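Local coordinates for outer membrane protein OMP121 (Bacteroides thetaiotaomicron, PDB 5FQ8) that probably takes up nutrients across the bacterial outer membrane as a TonB-dependent receptor, a beta barrel with a plug domain inside it, at residues Gln675-Ala680 against Met692-Ile697; Thr594-Asp599 against Ser641-Thr646; Ser729-Leu734 against Met759-Phe764; Ser93-Asn98 against Asp959-Tyr964; Ile87-Ser92 against Ser666-Asn671. One frame throughout, in Å; residues are numbered along the deposited sequence.

In the fold
All five contacts lie within 11 to 19 Å of one another, centre to centre, where the barrel wall meets the plug and the connections between barrel strands. Along the chain, interactions 5 and 4 open first, from consecutive plug segments, and close far later, on strand 661-680 and on the 959-964 connection. Interactions 2, 1 and 3 fall in series inside the loop closed by interaction 4. Strand 661-680 serves interactions 1 and 5 and pairs with strand 643-656 of interaction 2. Gln675 of interaction 1 links wall to plug, its side chain reaching both Ser92 and Leu94. The plug is therefore held by both barrel strands and barrel loops.

Interaction 1: Gln675-Ala680 against Met692-Ile697; sequences QIFSLA and MNLGKI
This contact is the open end of a beta hairpin, formed by strands 661-680 and 689-693 of the barrel region, where the second strand peels away into a loop at Leu694. Three backbone hydrogen bonds set the antiparallel register. Phe677 and Met692 form a hydrogen-bonded pair, the Phe677 N to Met692 O bond measuring 3.2 Å and the return bond from Met692 N lying in the plane of the Phe677 carbonyl. Beyond the non-hydrogen-bonded pair Ile676-Asn693, Leu694 N donates to Gln675 O over 2.9 Å.

Apolar contacts gather on the face that carries Phe677. Leu694 has CG anti to its carbonyl carbon (chi1 -66°), which lays the branched end obliquely across Phe677, with CD1 3.7 Å from Phe677 CB and close to the ring as well. The other methyl, CD2, meets Leu679 CD1 at 3.9 Å. A branched aliphatic chain suits this place because its two methyls serve two neighbours; an alanine here would lose both methyls and would probably loosen the packing of Phe677 and Leu679.

The polar side chains find partners beyond the hairpin. The extended Gln675 sends NE2 to Ser92 O of the plug, and a water accepts weakly from NE2 and donates to Gly695 O. On the opposite face Asn693 runs alongside Ile676, pointing the same way; its amide bonds to Lys674 O through ND2 and to Ser641 N through OD1, while ND2 lies 3.4 Å from Ile676 CG1.

Interaction 2: Thr594-Asp599 against Ser641-Thr646; sequences TGNDAD and SPEMTT
Asn596 and Glu643 stand side by side on one face of an antiparallel strand pair, pointing the same way. In both residues CG is anti to the backbone N (chi1 -164° and 161°), so the two chains run together, and Glu643, extended beyond CG, has just the length to bring its carboxylate level with the amide. Asn596 ND2 donates to Glu643 OE1 over 3.2 Å. The two planes are turned 84° against each other: Glu643 OE1 lies near the plane of the Asn596 amide, but the N-H reaches it from above the carboxylate plane.

Met644 points to the other face and behaves differently. Its chain bends twice, at chi2 and chi3, and folds SD back over the neighbouring strand. Gly595, having no side chain, lets Met644 SD lie against its CA at 3.7 Å. Gly595 CA also directs a C-H...O contact of 3.1 Å to Glu643 O.

Beneath the side chains, strands 582-596 and 643-656 of the barrel are joined by paired backbone bonds at Thr594-Thr645 and Asn596-Glu643; Thr594 N to Thr645 O measures 2.8 Å. Thr645 holds its OG1 beside the backbone N, where it meets a water as well as Thr672 OG1. The same water donates to Thr594 O over 2.6 Å and to Glu643 OE2 over 3.1 Å. With an amide N-H and a water proton both directed at it, the buried Glu643 carboxylate is probably stabilised as the charged form.

Interaction 3: Ser729-Leu734 against Met759-Phe764; sequences SKVISL and MPVGVF
Ser729 holds OG anti to its backbone N (chi1 -177°), which swings the hydroxyl across to the backbone of Val761, while Val731 and Val761 each keep CG2 anti to the carbonyl carbon, so that these two methyls face each other. The contact joins the end of barrel strand 716-731 to the approach to strand 763-766, which belongs to a separate four-stranded antiparallel sheet formed by the intervening chain and residues 793-794.

Little regular pairing links the two segments. Val761 N gives a weak but nearly straight hydrogen bond to Ser729 OG, 3.4 Å long with 165° at the hydrogen. A second weak bond, from Val731 N to Met759 O, spans 3.1 Å and is strongly bent. Serine suits its position by being short enough to receive an N-H close to its own backbone.

Between these two bonds sits Pro760. Having no N-H to offer, it meets the other chain through carbon: its CB rests 3.4 Å from Ser729 O, and its CA makes a C-H...O contact with the same oxygen. Just beyond, the chain turns a corner at Gly762, whose backbone (phi 88°) would jam a side chain against the carbonyl of Val761, so glycine is required by the local shape.

The apolar part is compact. Beta-branched valines present a methyl without a flexible stem, and Ile697 of the neighbouring strand touches both. They cross at about a right angle, with Val731 CG2 3.5 Å from Val761 CG2.

Interaction 4: Ser93-Asn98 against Asp959-Tyr964; sequences SLSGTN and DLEGNY
The carboxylate of Asp959 is the chief acceptor here, and both its oxygens turn their syn lone pairs to Asn98. OD2 takes the backbone N-H of Asn98 over 2.8 Å, and OD1 takes ND2 of the same residue at 2.5 Å. OD1 also accepts Leu960 N through its anti lone pair, while OD2 has a second donor in Gln99 NE2. An alanine in place of Asp959 would remove all four acceptor contacts and would probably leave Asn98 less firmly tied to the 959-964 connection. Asparagine suits its place because its amide can donate to Asp959 through ND2 while OD1 accepts from its own loop: OD1 receives Ser93 N over 3.1 Å and, weakly, Ser92 N.

That loop, 93-98, belongs to the plug domain and contains a cis peptide before Gly96; its partner is a barrel-strand connection that enters a short 3-10 turn at 961-964. Ser95 OG donates to Leu94 O on an in-plane lone pair, over 2.7 Å. Leu960, with CG anti to its backbone N, places CD2 beside that same carbonyl oxygen. Thr97 N reaches Ser93 OG in a weak bond 3.4 Å long, and Asn98 ND2 adds a similarly weak one to Ser93 O.

Interaction 5: Ile87-Ser92 against Ser666-Asn671; sequences IIRGVS and SYYNRN
Strand 661-680 of the barrel wall shows the plug a row of alternate side chains, Ser666, Tyr668 and Arg670, and the plug answers chiefly with Arg89, just after strand 84-88. Ser666 comes first; being small, it lets Arg89 NH2 approach its CB to 4.1 Å.

At Tyr668, CG sits in the crowded position between the backbone N and the carbonyl carbon (chi1 58°), and the ring lies flat against Arg89. Guanidinium and ring are stacked with centres 4.3 Å apart and planes only 13° from parallel. The ring centre itself is covered by Arg89 CD in a CH-pi contact of 3.8 Å, so the guanidinium rides toward the rim, with NE 3.5 Å from Tyr668 CD2. Arginine suits the site because an extended chain carries a flat cation that can stack and still use its N-H groups: Glu703, Glu649 and Glu647 all form salt bridges to it, while Tyr668 OH is fixed separately, by Asn727 OD1.

Arg670 crosses Arg89 at about a right angle, its guanidinium turned 86° from the other. Their NH1 atoms approach to 3.7 Å, a repulsion that is probably offset by Glu647, whose OE2 bridges to both. Arg670 NH2 goes on to the carbonyls of Lys145 and Ala158 in the plug, and nearer the backbone of the same side chain, Arg670 CD lies 4.1 Å from Ser92 OG.

Interaction 1: Gln675-Ala680 against Met692-Ile697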
# COMPACT_ATOMS: atom_id res chain seq x y z
N GLN B 675 -6.78 22.60 -29.97
CA GLN B 675 -6.39 22.15 -28.64
C GLN B 675 -6.49 20.63 -28.55
O GLN B 675 -7.53 20.05 -28.86
CB GLN B 675 -7.28 22.84 -27.60
CG GLN B 675 -7.86 21.98 -26.52
CD GLN B 675 -8.97 22.69 -25.80
OE1 GLN B 675 -9.48 22.22 -24.80
NE2 GLN B 675 -9.34 23.84 -26.30
N ILE B 676 -5.39 20.00 -28.14
CA ILE B 676 -5.36 18.54 -28.02
C ILE B 676 -6.16 18.11 -26.80
O ILE B 676 -5.94 18.60 -25.69
CB ILE B 676 -3.92 18.03 -27.93
CG1 ILE B 676 -3.21 18.19 -29.26
CG2 ILE B 676 -3.93 16.60 -27.58
CD1 ILE B 676 -2.28 19.33 -29.29
N PHE B 677 -7.05 17.16 -26.99
CA PHE B 677 -8.00 16.80 -25.95
C PHE B 677 -8.42 15.36 -26.15
O PHE B 677 -8.51 14.89 -27.29
CB PHE B 677 -9.21 17.75 -26.01
CG PHE B 677 -10.32 17.38 -25.11
CD1 PHE B 677 -10.25 17.61 -23.76
CD2 PHE B 677 -11.47 16.82 -25.62
CE1 PHE B 677 -11.27 17.28 -22.94
CE2 PHE B 677 -12.50 16.49 -24.79
CZ PHE B 677 -12.40 16.72 -23.44
N SER B 678 -8.66 14.65 -25.05
CA SER B 678 -9.10 13.26 -25.12
C SER B 678 -10.60 13.27 -25.34
O SER B 678 -11.40 13.25 -24.40
CB SER B 678 -8.72 12.52 -23.85
OG SER B 678 -7.35 12.15 -23.88
N LEU B 679 -10.99 13.26 -26.61
CA LEU B 679 -12.37 13.44 -27.01
C LEU B 679 -13.17 12.15 -26.88
O LEU B 679 -12.70 11.09 -27.27
CB LEU B 679 -12.42 13.92 -28.46
CG LEU B 679 -13.74 14.46 -28.95
CD1 LEU B 679 -14.16 15.57 -28.04
CD2 LEU B 679 -13.55 14.96 -30.35
N ALA B 680 -14.40 12.27 -26.38
CA ALA B 680 -15.22 11.08 -26.14
C ALA B 680 -15.53 10.34 -27.44
O ALA B 680 -15.67 10.94 -28.50
CB ALA B 680 -16.51 11.45 -25.44
N MET B 692 -7.39 14.10 -30.15
CA MET B 692 -7.28 14.80 -31.42
C MET B 692 -7.37 16.29 -31.19
O MET B 692 -7.71 16.75 -30.10
CB MET B 692 -8.33 14.32 -32.41
CG MET B 692 -9.73 14.19 -31.85
SD MET B 692 -10.71 12.97 -32.74
CE MET B 692 -10.03 13.08 -34.37
N ASN B 693 -7.02 17.04 -32.23
CA ASN B 693 -7.12 18.49 -32.19
C ASN B 693 -8.58 18.92 -32.27
O ASN B 693 -9.28 18.56 -33.22
CB ASN B 693 -6.35 19.09 -33.36
CG ASN B 693 -4.90 18.68 -33.36
OD1 ASN B 693 -4.47 17.93 -34.21
ND2 ASN B 693 -4.15 19.16 -32.39
N LEU B 694 -9.02 19.72 -31.31
CA LEU B 694 -10.41 20.14 -31.30
C LEU B 694 -10.63 21.31 -32.25
O LEU B 694 -9.74 21.74 -32.99
CB LEU B 694 -10.84 20.54 -29.90
CG LEU B 694 -10.92 19.49 -28.81
CD1 LEU B 694 -11.68 20.03 -27.64
CD2 LEU B 694 -11.57 18.25 -29.32
N GLY B 695 -11.85 21.81 -32.24
CA GLY B 695 -12.17 23.03 -32.95
C GLY B 695 -11.85 24.25 -32.12
O GLY B 695 -11.09 24.21 -31.15
N LYS B 696 -12.46 25.36 -32.51
CA LYS B 696 -12.25 26.64 -31.85
C LYS B 696 -13.16 26.78 -30.64
O LYS B 696 -14.37 26.56 -30.73
CB LYS B 696 -12.51 27.78 -32.82
CG LYS B 696 -11.58 27.80 -34.00
CD LYS B 696 -12.02 28.76 -35.08
CE LYS B 696 -11.06 28.70 -36.22
NZ LYS B 696 -11.22 29.81 -37.15
N ILE B 697 -12.58 27.13 -29.52
CA ILE B 697 -13.31 27.61 -28.36
C ILE B 697 -13.17 29.12 -28.33
O ILE B 697 -12.06 29.65 -28.21
CB ILE B 697 -12.78 26.98 -27.07
CG1 ILE B 697 -12.69 25.47 -27.23
CG2 ILE B 697 -13.69 27.31 -25.91
CD1 ILE B 697 -13.96 24.82 -26.95
O HOH W 1 -9.60 24.13 -29.00

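Interaction 2: Thr594-Asp599 against Ser641-Thr646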
# COMPACT_ATOMS: atom_id res chain seq x y z
N THR B 594 -0.76 32.73 -29.87
CA THR B 594 0.03 31.98 -28.90
C THR B 594 -0.16 30.49 -29.17
O THR B 594 -1.28 29.99 -29.08
CB THR B 594 -0.36 32.30 -27.46
OG1 THR B 594 -0.13 33.69 -27.20
CG2 THR B 594 0.49 31.48 -26.53
N GLY B 595 0.93 29.80 -29.47
CA GLY B 595 0.88 28.37 -29.66
C GLY B 595 0.84 27.60 -28.35
O GLY B 595 1.06 28.14 -27.28
N ASN B 596 0.54 26.31 -28.46
CA ASN B 596 0.45 25.46 -27.29
C ASN B 596 0.65 24.01 -27.69
O ASN B 596 0.37 23.63 -28.83
CB ASN B 596 -0.90 25.62 -26.60
CG ASN B 596 -0.91 25.07 -25.21
OD1 ASN B 596 0.11 24.97 -24.57
ND2 ASN B 596 -2.08 24.73 -24.74
N ASP B 597 1.14 23.23 -26.75
CA ASP B 597 1.33 21.81 -26.94
C ASP B 597 0.27 21.05 -26.17
O ASP B 597 -0.71 21.61 -25.69
CB ASP B 597 2.75 21.41 -26.52
CG ASP B 597 3.11 21.90 -25.13
OD1 ASP B 597 2.23 22.05 -24.28
OD2 ASP B 597 4.31 22.12 -24.89
N ALA B 598 0.47 19.75 -26.01
CA ALA B 598 -0.49 18.91 -25.33
C ALA B 598 0.05 18.44 -23.99
O ALA B 598 1.21 18.66 -23.64
CB ALA B 598 -0.85 17.71 -26.21
N ASP B 599 -0.82 17.79 -23.23
CA ASP B 599 -0.44 17.14 -22.00
C ASP B 599 0.48 15.95 -22.31
O ASP B 599 0.62 15.53 -23.46
CB ASP B 599 -1.69 16.69 -21.25
CG ASP B 599 -1.51 16.68 -19.76
OD1 ASP B 599 -0.38 16.38 -19.31
OD2 ASP B 599 -2.49 16.96 -19.04
N SER B 641 -1.37 18.07 -34.33
CA SER B 641 -0.69 19.32 -34.63
C SER B 641 -0.82 20.25 -33.43
O SER B 641 -1.65 20.02 -32.55
CB SER B 641 -1.31 19.98 -35.87
OG SER B 641 -2.67 20.24 -35.62
N PRO B 642 -0.02 21.30 -33.36
CA PRO B 642 -0.03 22.15 -32.16
C PRO B 642 -1.33 22.92 -32.02
O PRO B 642 -2.14 23.02 -32.93
CB PRO B 642 1.14 23.10 -32.39
CG PRO B 642 1.99 22.43 -33.38
CD PRO B 642 1.08 21.67 -34.26
N GLU B 643 -1.52 23.47 -30.83
CA GLU B 643 -2.64 24.37 -30.57
C GLU B 643 -2.24 25.80 -30.90
O GLU B 643 -1.08 26.19 -30.76
CB GLU B 643 -3.08 24.27 -29.11
CG GLU B 643 -3.90 25.45 -28.60
CD GLU B 643 -4.33 25.34 -27.15
OE1 GLU B 643 -4.57 24.22 -26.67
OE2 GLU B 643 -4.44 26.39 -26.48
N MET B 644 -3.20 26.57 -31.38
CA MET B 644 -2.95 27.96 -31.73
C MET B 644 -4.12 28.78 -31.24
O MET B 644 -5.26 28.54 -31.65
CB MET B 644 -2.77 28.12 -33.24
CG MET B 644 -1.97 29.32 -33.64
SD MET B 644 -0.29 29.21 -33.04
CE MET B 644 0.21 27.65 -33.70
N THR B 645 -3.86 29.71 -30.33
CA THR B 645 -4.84 30.70 -29.93
C THR B 645 -4.58 31.99 -30.69
O THR B 645 -3.44 32.46 -30.74
CB THR B 645 -4.80 30.97 -28.43
OG1 THR B 645 -5.17 29.80 -27.71
CG2 THR B 645 -5.76 32.07 -28.08
N THR B 646 -5.62 32.54 -31.31
CA THR B 646 -5.55 33.83 -31.98
C THR B 646 -6.51 34.79 -31.31
O THR B 646 -7.65 34.43 -31.01
CB THR B 646 -5.91 33.73 -33.45
OG1 THR B 646 -5.28 32.59 -34.03
CG2 THR B 646 -5.43 34.96 -34.18
O HOH W 2 -2.68 28.81 -27.23

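Interaction 3: Ser729-Leu734 against Met759-Phe764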
# COMPACT_ATOMS: atom_id res chain seq x y z
N SER B 729 -19.09 33.03 -24.42
CA SER B 729 -18.39 31.75 -24.58
C SER B 729 -19.07 30.92 -25.64
O SER B 729 -20.29 30.79 -25.65
CB SER B 729 -18.40 30.98 -23.26
OG SER B 729 -17.68 29.78 -23.39
N LYS B 730 -18.29 30.34 -26.54
CA LYS B 730 -18.89 29.44 -27.52
C LYS B 730 -17.84 28.49 -28.06
O LYS B 730 -16.95 28.91 -28.80
CB LYS B 730 -19.53 30.22 -28.65
CG LYS B 730 -20.28 29.38 -29.65
CD LYS B 730 -20.71 30.21 -30.86
CE LYS B 730 -21.96 29.67 -31.51
NZ LYS B 730 -22.16 30.21 -32.86
N VAL B 731 -17.95 27.21 -27.69
CA VAL B 731 -17.34 26.15 -28.48
C VAL B 731 -17.85 26.30 -29.90
O VAL B 731 -19.05 26.46 -30.10
CB VAL B 731 -17.70 24.78 -27.90
CG1 VAL B 731 -16.94 23.68 -28.61
CG2 VAL B 731 -17.46 24.74 -26.43
N ILE B 732 -16.96 26.28 -30.88
CA ILE B 732 -17.38 26.49 -32.26
C ILE B 732 -17.62 25.17 -32.98
O ILE B 732 -18.64 24.99 -33.63
CB ILE B 732 -16.38 27.38 -33.01
CG1 ILE B 732 -16.66 28.84 -32.69
CG2 ILE B 732 -16.50 27.17 -34.49
CD1 ILE B 732 -15.98 29.81 -33.62
N SER B 733 -16.69 24.23 -32.86
CA SER B 733 -16.92 22.90 -33.40
C SER B 733 -16.15 21.90 -32.56
O SER B 733 -15.09 22.20 -32.02
CB SER B 733 -16.49 22.79 -34.86
OG SER B 733 -15.12 23.10 -35.01
N LEU B 734 -16.72 20.71 -32.43
CA LEU B 734 -16.04 19.55 -31.92
C LEU B 734 -16.06 18.50 -33.02
O LEU B 734 -17.12 18.27 -33.61
CB LEU B 734 -16.72 19.02 -30.66
CG LEU B 734 -16.46 19.86 -29.42
CD1 LEU B 734 -17.29 19.36 -28.30
CD2 LEU B 734 -15.00 19.79 -29.04
N MET B 759 -22.61 25.60 -28.82
CA MET B 759 -23.13 26.03 -27.53
C MET B 759 -21.99 26.49 -26.63
O MET B 759 -20.82 26.21 -26.91
CB MET B 759 -23.90 24.89 -26.86
CG MET B 759 -24.86 24.16 -27.76
SD MET B 759 -26.18 23.41 -26.83
CE MET B 759 -26.83 24.84 -26.00
N PRO B 760 -22.28 27.21 -25.56
CA PRO B 760 -21.22 27.68 -24.68
C PRO B 760 -20.55 26.53 -23.96
O PRO B 760 -21.07 25.42 -23.88
CB PRO B 760 -21.94 28.60 -23.69
CG PRO B 760 -23.19 28.95 -24.32
CD PRO B 760 -23.58 27.76 -25.15
N VAL B 761 -19.36 26.81 -23.43
CA VAL B 761 -18.67 25.81 -22.63
C VAL B 761 -19.48 25.51 -21.39
O VAL B 761 -19.95 26.42 -20.70
CB VAL B 761 -17.27 26.29 -22.26
CG1 VAL B 761 -16.79 25.53 -21.09
CG2 VAL B 761 -16.33 26.07 -23.40
N GLY B 762 -19.67 24.23 -21.11
CA GLY B 762 -20.30 23.84 -19.86
C GLY B 762 -21.81 23.75 -19.91
O GLY B 762 -22.47 24.20 -18.97
N VAL B 763 -22.37 23.16 -20.96
CA VAL B 763 -23.81 23.00 -21.05
C VAL B 763 -24.28 21.89 -20.12
O VAL B 763 -23.65 20.84 -20.03
CB VAL B 763 -24.21 22.70 -22.49
CG1 VAL B 763 -25.69 22.44 -22.57
CG2 VAL B 763 -23.85 23.85 -23.36
N PHE B 764 -25.38 22.13 -19.42
CA PHE B 764 -25.96 21.14 -18.52
C PHE B 764 -27.14 20.45 -19.17
O PHE B 764 -27.95 21.10 -19.84
CB PHE B 764 -26.46 21.76 -17.22
CG PHE B 764 -25.40 21.98 -16.21
CD1 PHE B 764 -25.11 21.01 -15.28
CD2 PHE B 764 -24.73 23.17 -16.16
CE1 PHE B 764 -24.17 21.21 -14.33
CE2 PHE B 764 -23.79 23.39 -15.21
CZ PHE B 764 -23.51 22.40 -14.29

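Interaction 4: Ser93-Asn98 against Asp959-Tyr964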
# COMPACT_ATOMS: atom_id res chain seq x y z
N SER B 93 -9.29 26.02 -22.42
CA SER B 93 -8.85 24.64 -22.38
C SER B 93 -10.03 23.77 -21.97
O SER B 93 -10.59 23.95 -20.88
CB SER B 93 -7.68 24.49 -21.40
OG SER B 93 -7.01 23.25 -21.53
N LEU B 94 -10.44 22.86 -22.85
CA LEU B 94 -11.62 22.08 -22.53
C LEU B 94 -11.33 21.08 -21.43
O LEU B 94 -12.23 20.72 -20.67
CB LEU B 94 -12.15 21.37 -23.76
CG LEU B 94 -13.66 21.35 -23.80
CD1 LEU B 94 -14.14 22.75 -23.61
CD2 LEU B 94 -14.09 20.82 -25.14
N SER B 95 -10.10 20.62 -21.33
CA SER B 95 -9.65 19.99 -20.11
C SER B 95 -8.15 20.00 -20.08
O SER B 95 -7.51 19.50 -21.01
CB SER B 95 -10.18 18.57 -19.98
OG SER B 95 -11.40 18.58 -19.29
N GLY B 96 -7.60 20.64 -19.06
CA GLY B 96 -8.38 21.44 -18.13
C GLY B 96 -7.50 22.44 -17.39
O GLY B 96 -7.51 22.53 -16.16
N THR B 97 -6.73 23.19 -18.15
CA THR B 97 -5.73 24.11 -17.61
C THR B 97 -6.10 25.53 -18.00
O THR B 97 -5.78 25.97 -19.11
CB THR B 97 -4.34 23.76 -18.12
OG1 THR B 97 -4.08 22.37 -17.88
CG2 THR B 97 -3.31 24.62 -17.41
N ASN B 98 -6.76 26.25 -17.11
CA ASN B 98 -7.17 27.61 -17.43
C ASN B 98 -6.61 28.66 -16.50
O ASN B 98 -6.93 29.84 -16.66
CB ASN B 98 -8.69 27.72 -17.44
CG ASN B 98 -9.32 26.88 -18.50
OD1 ASN B 98 -9.52 27.31 -19.62
ND2 ASN B 98 -9.62 25.65 -18.15
N ASP B 959 -10.62 24.46 -11.43
CA ASP B 959 -10.61 24.80 -12.84
C ASP B 959 -11.95 24.46 -13.48
O ASP B 959 -13.00 24.60 -12.84
CB ASP B 959 -9.48 24.10 -13.56
CG ASP B 959 -9.01 24.87 -14.76
OD1 ASP B 959 -9.77 24.93 -15.73
OD2 ASP B 959 -7.91 25.44 -14.74
N LEU B 960 -11.93 24.04 -14.74
CA LEU B 960 -13.17 23.83 -15.48
C LEU B 960 -14.08 22.82 -14.81
O LEU B 960 -15.27 23.08 -14.61
CB LEU B 960 -12.86 23.40 -16.90
CG LEU B 960 -14.15 23.14 -17.65
CD1 LEU B 960 -14.78 24.46 -17.88
CD2 LEU B 960 -13.85 22.50 -18.94
N GLU B 961 -13.56 21.65 -14.45
CA GLU B 961 -14.43 20.62 -13.92
C GLU B 961 -15.08 21.05 -12.62
O GLU B 961 -16.10 20.48 -12.24
CB GLU B 961 -13.68 19.32 -13.71
CG GLU B 961 -13.27 18.63 -15.00
CD GLU B 961 -12.41 17.41 -14.79
OE1 GLU B 961 -12.46 16.84 -13.69
OE2 GLU B 961 -11.68 17.05 -15.72
N GLY B 962 -14.52 22.05 -11.94
CA GLY B 962 -15.15 22.53 -10.73
C GLY B 962 -16.45 23.26 -10.99
O GLY B 962 -17.32 23.33 -10.11
N ASN B 963 -16.63 23.79 -12.20
CA ASN B 963 -17.82 24.55 -12.50
C ASN B 963 -19.07 23.70 -12.49
O ASN B 963 -20.17 24.25 -12.51
CB ASN B 963 -17.67 25.24 -13.85
CG ASN B 963 -16.84 26.50 -13.76
OD1 ASN B 963 -16.97 27.27 -12.83
ND2 ASN B 963 -15.97 26.72 -14.73
N TYR B 964 -18.94 22.37 -12.43
CA TYR B 964 -20.11 21.51 -12.45
C TYR B 964 -21.01 21.77 -11.26
O TYR B 964 -22.24 21.67 -11.37
CB TYR B 964 -19.66 20.05 -12.48
CG TYR B 964 -20.77 19.07 -12.24
CD1 TYR B 964 -21.14 18.71 -10.96
CD2 TYR B 964 -21.43 18.49 -13.30
CE1 TYR B 964 -22.14 17.83 -10.73
CE2 TYR B 964 -22.44 17.60 -13.09
CZ TYR B 964 -22.78 17.27 -11.80
OH TYR B 964 -23.79 16.38 -11.56

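Interaction 5: Ile87-Ser92 against Ser666-Asn671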
# COMPACT_ATOMS: atom_id res chain seq x y z
N ILE B 87 -9.65 32.53 -13.59
CA ILE B 87 -9.88 32.30 -15.01
C ILE B 87 -9.95 33.65 -15.70
O ILE B 87 -10.65 34.56 -15.24
CB ILE B 87 -11.16 31.48 -15.25
CG1 ILE B 87 -11.13 30.21 -14.41
CG2 ILE B 87 -11.26 31.08 -16.68
CD1 ILE B 87 -12.41 29.46 -14.45
N ILE B 88 -9.21 33.79 -16.79
CA ILE B 88 -9.03 35.08 -17.43
C ILE B 88 -9.61 34.99 -18.82
O ILE B 88 -9.10 34.25 -19.67
CB ILE B 88 -7.55 35.49 -17.47
CG1 ILE B 88 -7.10 35.97 -16.10
CG2 ILE B 88 -7.32 36.58 -18.49
CD1 ILE B 88 -5.78 36.63 -16.13
N ARG B 89 -10.68 35.74 -19.05
CA ARG B 89 -11.39 35.76 -20.33
C ARG B 89 -11.90 34.37 -20.69
O ARG B 89 -11.69 33.86 -21.79
CB ARG B 89 -10.51 36.36 -21.43
CG ARG B 89 -10.30 37.85 -21.25
CD ARG B 89 -9.46 38.49 -22.33
NE ARG B 89 -9.37 39.93 -22.17
CZ ARG B 89 -8.70 40.73 -23.00
NH1 ARG B 89 -8.06 40.22 -24.03
NH2 ARG B 89 -8.67 42.03 -22.79
N GLY B 90 -12.58 33.75 -19.73
CA GLY B 90 -13.25 32.49 -19.95
C GLY B 90 -12.32 31.29 -20.05
O GLY B 90 -11.11 31.36 -19.93
N VAL B 91 -12.96 30.15 -20.30
CA VAL B 91 -12.28 28.87 -20.42
C VAL B 91 -11.89 28.65 -21.87
O VAL B 91 -12.74 28.67 -22.76
CB VAL B 91 -13.17 27.73 -19.91
CG1 VAL B 91 -12.61 26.42 -20.33
CG2 VAL B 91 -13.30 27.79 -18.42
N SER B 92 -10.61 28.45 -22.13
CA SER B 92 -10.18 28.03 -23.45
C SER B 92 -9.85 26.56 -23.50
O SER B 92 -10.09 25.90 -24.51
CB SER B 92 -8.97 28.83 -23.89
OG SER B 92 -9.24 30.21 -23.81
N SER B 666 -12.00 47.59 -22.94
CA SER B 666 -11.37 46.66 -23.86
C SER B 666 -12.43 45.80 -24.53
O SER B 666 -13.43 45.43 -23.91
CB SER B 666 -10.37 45.79 -23.14
OG SER B 666 -9.39 46.60 -22.53
N TYR B 667 -12.21 45.50 -25.81
CA TYR B 667 -13.04 44.59 -26.58
C TYR B 667 -12.14 43.53 -27.18
O TYR B 667 -11.20 43.86 -27.91
CB TYR B 667 -13.79 45.32 -27.69
CG TYR B 667 -14.87 46.26 -27.22
CD1 TYR B 667 -16.16 45.82 -27.00
CD2 TYR B 667 -14.60 47.62 -27.03
CE1 TYR B 667 -17.14 46.67 -26.58
CE2 TYR B 667 -15.58 48.49 -26.61
CZ TYR B 667 -16.85 48.01 -26.39
OH TYR B 667 -17.83 48.86 -25.97
N TYR B 668 -12.42 42.27 -26.90
CA TYR B 668 -11.54 41.17 -27.27
C TYR B 668 -12.30 40.07 -27.99
O TYR B 668 -13.49 39.84 -27.76
CB TYR B 668 -10.86 40.58 -26.07
CG TYR B 668 -11.81 40.06 -25.03
CD1 TYR B 668 -12.30 38.77 -25.09
CD2 TYR B 668 -12.19 40.86 -23.98
CE1 TYR B 668 -13.16 38.31 -24.14
CE2 TYR B 668 -13.05 40.41 -23.03
CZ TYR B 668 -13.54 39.14 -23.11
OH TYR B 668 -14.39 38.72 -22.14
N ASN B 669 -11.58 39.35 -28.84
CA ASN B 669 -12.13 38.25 -29.61
C ASN B 669 -11.08 37.15 -29.64
O ASN B 669 -10.08 37.27 -30.36
CB ASN B 669 -12.52 38.71 -31.01
CG ASN B 669 -12.91 37.58 -31.92
OD1 ASN B 669 -14.06 37.16 -31.93
ND2 ASN B 669 -11.96 37.09 -32.70
N ARG B 670 -11.30 36.08 -28.88
CA ARG B 670 -10.31 35.05 -28.60
C ARG B 670 -10.76 33.72 -29.20
O ARG B 670 -11.88 33.28 -28.94
CB ARG B 670 -10.14 34.90 -27.09
CG ARG B 670 -8.89 34.26 -26.60
CD ARG B 670 -9.05 34.06 -25.10
NE ARG B 670 -7.81 34.24 -24.35
CZ ARG B 670 -7.35 35.41 -23.93
NH1 ARG B 670 -8.01 36.51 -24.22
NH2 ARG B 670 -6.22 35.49 -23.25
N ASN B 671 -9.89 33.09 -29.99
CA ASN B 671 -10.17 31.77 -30.58
C ASN B 671 -9.03 30.82 -30.26
O ASN B 671 -7.91 31.00 -30.75
CB ASN B 671 -10.36 31.86 -32.10
CG ASN B 671 -11.74 32.36 -32.49
OD1 ASN B 671 -11.88 33.45 -33.02
ND2 ASN B 671 -12.75 31.55 -32.23